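Local coordinates for delta-1-pyrroline-5-carboxylate dehydrogenase, mitochondrial (Mus musculus, PDB 4E3X), which catalyses the NAD-dependent oxidation of L-glutamate gamma-semialdehyde to L-glutamate, the second step of mitochondrial proline breakdown, at residues V288-F291 / K292-R296. Sequence-based numbering, arbitrary orientation.
Sequences VPTF and KHLWR. With PRO (proline), chain C.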
loop_
_atom_site.group_PDB
_atom_site.type_symbol
_atom_site.label_atom_id
_atom_site.label_comp_id
_atom_site.label_asym_id
_atom_site.label_seq_id
_atom_site.Cartn_x
_atom_site.Cartn_y
_atom_site.Cartn_z
ATOM N N VAL B 288 9.255 14.433 -9.238
ATOM C CA VAL B 288 8.118 14.775 -8.383
ATOM C C VAL B 288 6.940 15.374 -9.179
ATOM O O VAL B 288 5.807 14.922 -9.011
ATOM C CB VAL B 288 8.526 15.718 -7.204
ATOM C CG1 VAL B 288 7.307 16.125 -6.388
ATOM C CG2 VAL B 288 9.572 15.060 -6.312
ATOM N N PRO B 289 7.196 16.372 -10.055
ATOM C CA PRO B 289 6.049 16.975 -10.750
ATOM C C PRO B 289 5.301 15.981 -11.636
ATOM O O PRO B 289 4.077 16.043 -11.706
ATOM C CB PRO B 289 6.689 18.081 -11.600
ATOM C CG PRO B 289 7.968 18.400 -10.918
ATOM C CD PRO B 289 8.443 17.124 -10.306
ATOM N N THR B 290 6.013 15.076 -12.296
ATOM C CA THR B 290 5.339 14.110 -13.153
ATOM C C THR B 290 4.495 13.122 -12.334
ATOM O O THR B 290 3.350 12.819 -12.696
ATOM C CB THR B 290 6.335 13.361 -14.054
ATOM O OG1 THR B 290 7.029 14.311 -14.871
ATOM C CG2 THR B 290 5.612 12.355 -14.947
ATOM N N PHE B 291 5.045 12.640 -11.225
ATOM C CA PHE B 291 4.294 11.739 -10.358
ATOM C C PHE B 291 3.025 12.422 -9.833
ATOM O O PHE B 291 1.942 11.837 -9.841
ATOM C CB PHE B 291 5.168 11.221 -9.209
ATOM C CG PHE B 291 4.496 10.181 -8.361
ATOM C CD1 PHE B 291 4.042 8.992 -8.919
ATOM C CD2 PHE B 291 4.312 10.389 -7.001
ATOM C CE1 PHE B 291 3.415 8.035 -8.137
ATOM C CE2 PHE B 291 3.689 9.438 -6.217
ATOM C CZ PHE B 291 3.233 8.266 -6.782
ATOM N N LYS B 292 3.160 13.666 -9.392
ATOM C CA LYS B 292 1.994 14.407 -8.922
ATOM C C LYS B 292 0.950 14.581 -10.021
ATOM O O LYS B 292 -0.249 14.480 -9.767
ATOM C CB LYS B 292 2.405 15.777 -8.389
ATOM C CG LYS B 292 3.180 15.716 -7.078
ATOM C CD LYS B 292 3.214 17.062 -6.350
ATOM C CE LYS B 292 3.604 18.191 -7.263
ATOM N NZ LYS B 292 3.851 19.444 -6.492
ATOM N N HIS B 293 1.409 14.852 -11.239
ATOM C CA HIS B 293 0.503 15.030 -12.364
ATOM C C HIS B 293 -0.298 13.750 -12.619
ATOM O O HIS B 293 -1.518 13.791 -12.775
ATOM C CB HIS B 293 1.302 15.421 -13.608
ATOM C CG HIS B 293 0.467 15.596 -14.834
ATOM N ND1 HIS B 293 -0.471 16.595 -14.955
ATOM C CD2 HIS B 293 0.428 14.897 -15.994
ATOM C CE1 HIS B 293 -1.048 16.511 -16.140
ATOM N NE2 HIS B 293 -0.515 15.495 -16.793
ATOM N N LEU B 294 0.392 12.612 -12.639
ATOM C CA LEU B 294 -0.292 11.328 -12.814
ATOM C C LEU B 294 -1.301 11.068 -11.694
ATOM O O LEU B 294 -2.412 10.588 -11.937
ATOM C CB LEU B 294 0.728 10.192 -12.893
ATOM C CG LEU B 294 1.583 10.198 -14.157
ATOM C CD1 LEU B 294 2.800 9.319 -13.968
ATOM C CD2 LEU B 294 0.774 9.751 -15.377
ATOM N N TRP B 295 -0.907 11.382 -10.466
ATOM C CA TRP B 295 -1.786 11.235 -9.318
ATOM C C TRP B 295 -3.059 12.060 -9.505
ATOM O O TRP B 295 -4.167 11.583 -9.236
ATOM C CB TRP B 295 -1.013 11.651 -8.071
ATOM C CG TRP B 295 -1.684 11.484 -6.736
ATOM C CD1 TRP B 295 -2.867 12.032 -6.317
ATOM C CD2 TRP B 295 -1.140 10.794 -5.610
ATOM N NE1 TRP B 295 -3.101 11.698 -5.002
ATOM C CE2 TRP B 295 -2.058 10.938 -4.546
ATOM C CE3 TRP B 295 0.032 10.060 -5.398
ATOM C CZ2 TRP B 295 -1.839 10.368 -3.290
ATOM C CZ3 TRP B 295 0.247 9.491 -4.158
ATOM C CH2 TRP B 295 -0.687 9.652 -3.116
ATOM N N ARG B 296 -2.906 13.291 -9.972
ATOM C CA ARG B 296 -4.044 14.174 -10.201
ATOM C C ARG B 296 -4.913 13.719 -11.384
ATOM O O ARG B 296 -6.130 13.881 -11.370
ATOM C CB ARG B 296 -3.570 15.627 -10.363
ATOM C CG ARG B 296 -3.094 16.267 -9.039
ATOM C CD ARG B 296 -2.560 17.691 -9.226
ATOM N NE ARG B 296 -2.652 18.500 -8.005
ATOM C CZ ARG B 296 -1.629 19.101 -7.394
ATOM N NH1 ARG B 296 -0.398 18.995 -7.866
ATOM N NH2 ARG B 296 -1.842 19.815 -6.294
HETATM N N PRO C . 3.799 17.369 -1.703
HETATM C CA PRO C . 5.227 17.669 -1.842
HETATM C C PRO C . 5.477 18.414 -3.138
HETATM O O PRO C . 4.540 18.579 -3.917
HETATM C CB PRO C . 5.871 16.280 -1.906
HETATM C CG PRO C . 4.842 15.342 -1.341
HETATM C CD PRO C . 3.540 15.919 -1.771
HETATM O OXT PRO C . 6.592 18.863 -3.419
#
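In the NAD-binding Rossmann domain of this aldehyde dehydrogenase, helix 288-300 links strands 279-285 and 310-314 in a beta-alpha-beta unit, and its first turn carries Val288, Pro289 and Thr290 of the cofactor site. Lys292 N donates to Val288 O over 3.0 Å in a nearly straight bond, and the next three i to i+4 bonds follow regularly: His293 N to Pro289 O, Leu294 N to Thr290 O and Trp295 N to Phe291 O. At the start of the helix, Thr290 OG1 turns back to hydrogen-bond with Ser287 OG. One turn apart, Phe291 and Trp295 both carry CG anti to the backbone N, which brings their rings together on the same flank. Phe291 CE2 meets the edge of the indole at Trp295 CE3, 3.8 Å away, with the Phe291 and six-membered indole ring planes steeply inclined at 83°. Both side chains also pack on Leu311 of strand 310-314, while Phe308 of the second subunit meets Phe291 edge-to-face, so the pair joins the sheet to the dimer interface. The Lys292 chain passes obliquely by Val288, its CD 4.2 Å from Val288 CG1, and bends at chi3 (-49°) on its way to a bound proline. The Lys292 ammonium group forms a salt bridge with Asp303 of the second subunit. Replacing Lys292 by an alanine would remove the ammonium group and is likely to leave the proline carboxylate and Asp303 of the second subunit each without this positive partner. The proline, also hydrogen-bonded to Leu302 O of the second subunit, thus bridges the two chains, with its O atom gripped by Lys292 NZ at 2.8 Å and approached by Lys292 CD at 3.2 Å.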